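Local atomic coordinates of metagenomic carboxyl esterase MGS0156 (Uncultured organism, PDB entry 5D8M), a protein that probably hydrolyses carboxylic ester bonds, as a carboxyl esterase with an alpha/beta-hydrolase-like fold. Residues T257-I260 / L261-F264; N320-R324 / P325-E329. All coordinates share one frame; numbering follows the deposited sequence. Where two conformers were deposited one is given.

Contact 1 (T257-I260 / L261-F264); sequences TSAI and LRPF
L261 N donates to S258 O at 2.8 Å, and one residue on, R262 N donates to A259 O at 3.1 Å. These i to i+3 bonds make two overlapping type I-like turns. They carry the chain from the loop after strand 244-248 of the parallel sheet into helix 262-269. Neither donor lies in its acceptor's carbonyl plane; R262 N stands 64° out of that of A259. The R262 N-H also leans weakly on S258 O, so one N-H is shared between two carbonyls.

The R262 side chain runs back along the turn. Its chain is extended from CG to NE, and chi1 (-69°) sets CG beside the backbone N, the side from which it can reach T257 and A259. One face of its guanidinium lies against the backbone of these residues. T257 O sits over that face, 3.0 Å from R262 NE, but the angle is poor for a hydrogen bond. The N-H of NE goes instead to R254 O, while NH2 makes a weak bond to E255 O. A259 CB packs 3.8 Å from R262 NH1.

L261 is the buried apolar member. T257 CG2 meets L261 CB at 3.9 Å, the two side chains crossing at about a right angle. T257 OG1 is meanwhile bonded to S253 O. I260 CG2 touches L261 CG. F264 brings its ring edge to the end of the turn, where I260 O lies near the ring plane, 3.5 Å from F264 CE2.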
ATOM      1  N   THR A 257      15.421   7.990   3.252  1.00 14.91           N
ATOM      2  CA  THR A 257      14.175   8.451   2.661  1.00 14.69           C
ATOM      3  C   THR A 257      14.543   9.320   1.437  1.00 19.78           C
ATOM      4  O   THR A 257      15.438  10.150   1.528  1.00 14.69           O
ATOM      5  CB  THR A 257      13.324   9.256   3.701  1.00 17.00           C
ATOM      6  OG1 THR A 257      12.891   8.389   4.774  1.00 16.77           O
ATOM      7  CG2 THR A 257      12.100   9.893   3.057  1.00 15.21           C
ATOM      8  N   SER A 258      13.887   9.081   0.301  1.00 15.07           N
ATOM      9  CA  SER A 258      14.148   9.819  -0.941  1.00 17.43           C
ATOM     10  C   SER A 258      14.103  11.335  -0.779  1.00 14.21           C
ATOM     11  O   SER A 258      13.243  11.853  -0.083  1.00 14.24           O
ATOM     12  CB  SER A 258      13.126   9.416  -2.031  1.00 12.57           C
ATOM     13  OG  SER A 258      13.302   8.075  -2.433  1.00 12.20           O
ATOM     14  N   ALA A 259      15.017  12.030  -1.457  1.00 15.51           N
ATOM     15  CA  ALA A 259      15.122  13.481  -1.344  1.00 20.41           C
ATOM     16  C   ALA A 259      13.763  14.150  -1.538  1.00 19.16           C
ATOM     17  O   ALA A 259      13.373  14.992  -0.752  1.00 16.62           O
ATOM     18  CB  ALA A 259      16.132  14.017  -2.342  1.00 18.08           C
ATOM     19  N   ILE A 260      13.025  13.716  -2.554  1.00 18.42           N
ATOM     20  CA  ILE A 260      11.771  14.355  -2.915  1.00 19.65           C
ATOM     21  C   ILE A 260      10.760  14.235  -1.765  1.00 18.56           C
ATOM     22  O   ILE A 260       9.889  15.091  -1.607  1.00 19.06           O
ATOM     23  CB  ILE A 260      11.173  13.743  -4.224  1.00 20.35           C
ATOM     24  CG1 ILE A 260      10.062  14.632  -4.783  1.00 27.44           C
ATOM     25  CG2 ILE A 260      10.686  12.301  -4.013  1.00 15.68           C
ATOM     26  CD1 ILE A 260      10.587  15.783  -5.598  1.00 38.06           C
ATOM     27  N   LEU A 261      10.906  13.195  -0.950  1.00 15.84           N
ATOM     28  CA  LEU A 261       9.954  12.920   0.129  1.00 16.41           C
ATOM     29  C   LEU A 261      10.377  13.559   1.458  1.00 18.64           C
ATOM     30  O   LEU A 261       9.570  13.713   2.370  1.00 18.41           O
ATOM     31  CB  LEU A 261       9.793  11.416   0.324  1.00 12.76           C
ATOM     32  CG  LEU A 261       9.229  10.618  -0.850  1.00 18.25           C
ATOM     33  CD1 LEU A 261       9.181   9.153  -0.432  1.00 17.06           C
ATOM     34  CD2 LEU A 261       7.832  11.127  -1.264  1.00 16.55           C
ATOM     35  N   ARG A 262      11.641  13.944   1.572  1.00 18.96           N
ATOM     36  CA  ARG A 262      12.123  14.453   2.853  1.00 19.24           C
ATOM     37  C   ARG A 262      11.385  15.678   3.394  1.00 16.91           C
ATOM     38  O   ARG A 262      11.131  15.731   4.586  1.00 19.51           O
ATOM     39  CB  ARG A 262      13.620  14.765   2.777  1.00 18.25           C
ATOM     40  CG  ARG A 262      14.446  13.512   2.646  1.00 21.96           C
ATOM     41  CD  ARG A 262      15.877  13.752   3.118  1.00 31.31           C
ATOM     42  NE  ARG A 262      16.689  12.578   2.859  1.00 36.55           N
ATOM     43  CZ  ARG A 262      17.558  12.477   1.858  1.00 44.93           C
ATOM     44  NH1 ARG A 262      17.768  13.507   1.041  1.00 44.56           N
ATOM     45  NH2 ARG A 262      18.241  11.347   1.699  1.00 47.33           N
ATOM     46  N   PRO A 263      11.049  16.663   2.541  1.00 18.13           N
ATOM     47  CA  PRO A 263      10.290  17.769   3.134  1.00 17.86           C
ATOM     48  C   PRO A 263       8.956  17.339   3.760  1.00 19.19           C
ATOM     49  O   PRO A 263       8.515  17.943   4.749  1.00 19.04           O
ATOM     50  CB  PRO A 263      10.046  18.699   1.941  1.00 22.34           C
ATOM     51  CG  PRO A 263      11.196  18.439   1.024  1.00 18.26           C
ATOM     52  CD  PRO A 263      11.436  16.952   1.143  1.00 16.27           C
ATOM     53  N   PHE A 264       8.328  16.310   3.202  1.00 13.87           N
ATOM     54  CA  PHE A 264       7.044  15.843   3.721  1.00 14.48           C
ATOM     55  C   PHE A 264       7.291  14.947   4.915  1.00 14.86           C
ATOM     56  O   PHE A 264       6.570  15.025   5.902  1.00 15.97           O
ATOM     57  CB  PHE A 264       6.240  15.132   2.615  1.00 15.74           C
ATOM     58  CG  PHE A 264       6.102  15.972   1.379  1.00 21.93           C
ATOM     59  CD1 PHE A 264       5.203  17.038   1.357  1.00 27.33           C
ATOM     60  CD2 PHE A 264       6.930  15.771   0.281  1.00 22.41           C
ATOM     61  CE1 PHE A 264       5.097  17.870   0.225  1.00 29.67           C
ATOM     62  CE2 PHE A 264       6.832  16.593  -0.864  1.00 28.09           C
ATOM     63  CZ  PHE A 264       5.919  17.640  -0.894  1.00 28.08           C
TER

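Contact 2 (N320-R324 / P325-E329); sequences NSYPR and PALLE
R324 NH2 is held by two carbonyl oxygens: N320 O, at 2.7 Å, and A301 O. R324 is also the first residue of helix 324-338, and the contact is the N-terminal cap and first turn of that helix. The N-H...O angle to N320 O is 167°, and this oxygen lies in the guanidinium plane. NH1 forms a salt bridge with D109, so carbonyls and a carboxylate together probably stabilise the charge. A bend at chi3 (-69°) turns the guanidinium back over the preceding loop. There Y322 O stands 4.0 Å above the centre of one of its faces.

P323 occupies the N-cap. It is also the centre of an inverse gamma turn, closed by R324 N donating to Y322 O at 2.8 Å. Regular i to i+4 bonding begins at the cap. L327 N donates to P323 O at 3.0 Å, in the carbonyl plane. L328 N donates to R324 O at 2.8 Å. P325 has no N-H to give, which suits the second position of a helix, where no carbonyl of the preceding turn needs it.

The side chains that touch here are buried. M41 of helix 34-48 touches both Y322 and L327, and helix 111-116 packs on P325 and L328. P323 CB touches A326 CB at 4.2 Å. P323 CD lies over one face of the Y322 ring, toward its rim. Y322 OH bonds to I63 O. The tyrosine and L327 cross at about a right angle, and L327 CD2 comes obliquely to the ring, 4.1 Å from Y322 CE2.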
ATOM      1  N   ASN A 320      15.281   4.660  -3.797  1.00 13.58           N
ATOM      2  CA  ASN A 320      14.209   3.817  -4.336  1.00 13.38           C
ATOM      3  C   ASN A 320      14.509   2.320  -4.252  1.00 16.56           C
ATOM      4  O   ASN A 320      13.661   1.486  -4.574  1.00 16.68           O
ATOM      5  CB  ASN A 320      13.941   4.216  -5.793  1.00 13.08           C
ATOM      6  CG  ASN A 320      12.666   3.601  -6.349  1.00 14.40           C
ATOM      7  OD1 ASN A 320      12.701   2.826  -7.303  1.00 16.09           O
ATOM      8  ND2 ASN A 320      11.546   3.942  -5.755  1.00 11.05           N
ATOM      9  N   SER A 321      15.723   1.984  -3.830  0.51 17.10           N
ATOM     10  CA  SER A 321      16.133   0.585  -3.738  0.51 19.51           C
ATOM     11  C   SER A 321      15.477  -0.119  -2.550  0.51 18.50           C
ATOM     12  O   SER A 321      15.586   0.335  -1.409  0.51 17.69           O
ATOM     13  CB  SER A 321      17.653   0.479  -3.630  0.51 21.52           C
ATOM     14  OG  SER A 321      18.263   0.961  -4.808  0.51 22.15           O
ATOM     15  N   TYR A 322      14.788  -1.218  -2.839  1.00 15.53           N
ATOM     16  CA  TYR A 322      14.183  -2.066  -1.816  1.00 12.53           C
ATOM     17  C   TYR A 322      13.886  -3.416  -2.481  1.00 12.88           C
ATOM     18  O   TYR A 322      13.603  -3.453  -3.678  1.00 13.53           O
ATOM     19  CB  TYR A 322      12.888  -1.460  -1.233  1.00 11.65           C
ATOM     20  CG  TYR A 322      12.353  -2.294  -0.098  1.00 12.53           C
ATOM     21  CD1 TYR A 322      12.911  -2.199   1.184  1.00 10.87           C
ATOM     22  CD2 TYR A 322      11.335  -3.220  -0.308  1.00 13.39           C
ATOM     23  CE1 TYR A 322      12.450  -2.987   2.222  1.00 10.18           C
ATOM     24  CE2 TYR A 322      10.881  -4.022   0.725  1.00 11.65           C
ATOM     25  CZ  TYR A 322      11.436  -3.900   1.975  1.00 11.57           C
ATOM     26  OH  TYR A 322      10.977  -4.707   2.974  1.00 13.93           O
ATOM     27  N   PRO A 323      13.946  -4.530  -1.724  1.00 13.87           N
ATOM     28  CA  PRO A 323      13.634  -5.823  -2.371  1.00 13.67           C
ATOM     29  C   PRO A 323      12.137  -6.061  -2.587  1.00 13.72           C
ATOM     30  O   PRO A 323      11.546  -6.948  -1.958  1.00 13.61           O
ATOM     31  CB  PRO A 323      14.211  -6.858  -1.392  1.00 12.80           C
ATOM     32  CG  PRO A 323      14.214  -6.167  -0.061  1.00 12.47           C
ATOM     33  CD  PRO A 323      14.555  -4.717  -0.397  1.00 13.34           C
ATOM     34  N   ARG A 324      11.533  -5.275  -3.477  1.00 14.07           N
ATOM     35  CA  ARG A 324      10.108  -5.442  -3.834  1.00 12.10           C
ATOM     36  C   ARG A 324       9.728  -6.868  -4.311  1.00  9.86           C
ATOM     37  O   ARG A 324       8.676  -7.371  -3.899  1.00 10.68           O
ATOM     38  CB  ARG A 324       9.706  -4.386  -4.904  1.00  9.47           C
ATOM     39  CG  ARG A 324       9.726  -2.919  -4.356  1.00 12.02           C
ATOM     40  CD  ARG A 324       9.446  -1.890  -5.458  1.00  9.79           C
ATOM     41  NE  ARG A 324      10.550  -1.817  -6.427  1.00 12.13           N
ATOM     42  CZ  ARG A 324      11.608  -1.026  -6.275  1.00 12.05           C
ATOM     43  NH1 ARG A 324      12.564  -1.012  -7.189  1.00 12.29           N
ATOM     44  NH2 ARG A 324      11.702  -0.249  -5.206  1.00 12.47           N
ATOM     45  N   PRO A 325      10.566  -7.537  -5.146  1.00 11.80           N
ATOM     46  CA  PRO A 325      10.168  -8.895  -5.541  1.00 13.71           C
ATOM     47  C   PRO A 325      10.028  -9.832  -4.359  1.00 15.17           C
ATOM     48  O   PRO A 325       9.048 -10.582  -4.293  1.00 13.36           O
ATOM     49  CB  PRO A 325      11.316  -9.360  -6.446  1.00 14.43           C
ATOM     50  CG  PRO A 325      11.898  -8.060  -7.000  1.00 13.43           C
ATOM     51  CD  PRO A 325      11.812  -7.121  -5.830  1.00 12.12           C
ATOM     52  N   ALA A 326      10.986  -9.784  -3.435  1.00 14.25           N
ATOM     53  CA  ALA A 326      10.916 -10.646  -2.264  1.00 12.64           C
ATOM     54  C   ALA A 326       9.695 -10.291  -1.425  1.00 16.08           C
ATOM     55  O   ALA A 326       9.005 -11.186  -0.907  1.00 14.95           O
ATOM     56  CB  ALA A 326      12.166 -10.533  -1.447  1.00 12.57           C
ATOM     57  N   LEU A 327       9.426  -8.989  -1.296  1.00 14.68           N
ATOM     58  CA  LEU A 327       8.273  -8.515  -0.533  1.00 10.74           C
ATOM     59  C   LEU A 327       6.968  -9.037  -1.123  1.00  8.10           C
ATOM     60  O   LEU A 327       6.125  -9.533  -0.383  1.00 13.08           O
ATOM     61  CB  LEU A 327       8.228  -6.980  -0.479  1.00  9.69           C
ATOM     62  CG  LEU A 327       7.119  -6.361   0.399  1.00 12.86           C
ATOM     63  CD1 LEU A 327       7.426  -6.517   1.914  1.00  8.91           C
ATOM     64  CD2 LEU A 327       6.919  -4.866   0.051  1.00 11.48           C
ATOM     65  N   LEU A 328       6.800  -8.913  -2.445  1.00  8.21           N
ATOM     66  CA  LEU A 328       5.564  -9.334  -3.093  1.00 13.98           C
ATOM     67  C   LEU A 328       5.404 -10.862  -3.030  1.00 14.57           C
ATOM     68  O   LEU A 328       4.304 -11.360  -2.801  1.00 14.02           O
ATOM     69  CB  LEU A 328       5.522  -8.866  -4.545  1.00  9.50           C
ATOM     70  CG  LEU A 328       4.197  -9.046  -5.290  1.00 10.06           C
ATOM     71  CD1 LEU A 328       3.095  -8.216  -4.609  1.00  9.89           C
ATOM     72  CD2 LEU A 328       4.340  -8.646  -6.774  1.00  9.66           C
ATOM     73  N   GLU A 329       6.495 -11.598  -3.251  1.00  9.74           N
ATOM     74  CA  GLU A 329       6.447 -13.034  -3.098  1.00 14.90           C
ATOM     75  C   GLU A 329       6.105 -13.459  -1.661  1.00 14.08           C
ATOM     76  O   GLU A 329       5.301 -14.376  -1.457  1.00 15.23           O
ATOM     77  CB  GLU A 329       7.774 -13.666  -3.544  1.00 15.91           C
ATOM     78  CG  GLU A 329       7.672 -15.182  -3.644  1.00 14.13           C
ATOM     79  CD  GLU A 329       9.015 -15.878  -3.848  1.00 18.96           C
ATOM     80  OE1 GLU A 329       9.944 -15.283  -4.473  1.00 18.59           O
ATOM     81  OE2 GLU A 329       9.149 -17.030  -3.369  1.00 16.66           O
TER

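How the contacts relate
Contact 1 comes first along the chain, after strand 244-248, and contact 2 follows near the C-terminus. Strand 290-293 and helix 312-316 lie between them. Their centres are about 20 Å apart, yet they meet at one point, where S258 OG packs against N320 N. The chain just before contact 2 also holds contact 1: S258 OG bonds to K319 N, A259 N to S318 OG, and I260 pairs through its backbone with V316. The loop after strand 290-293 touches both, with D298 at contact 1 and P295 and A297 at contact 2. Two helix starts are thus joined through neighbouring loops of one domain whose parallel sheet is consistent with an alpha/beta-hydrolase fold.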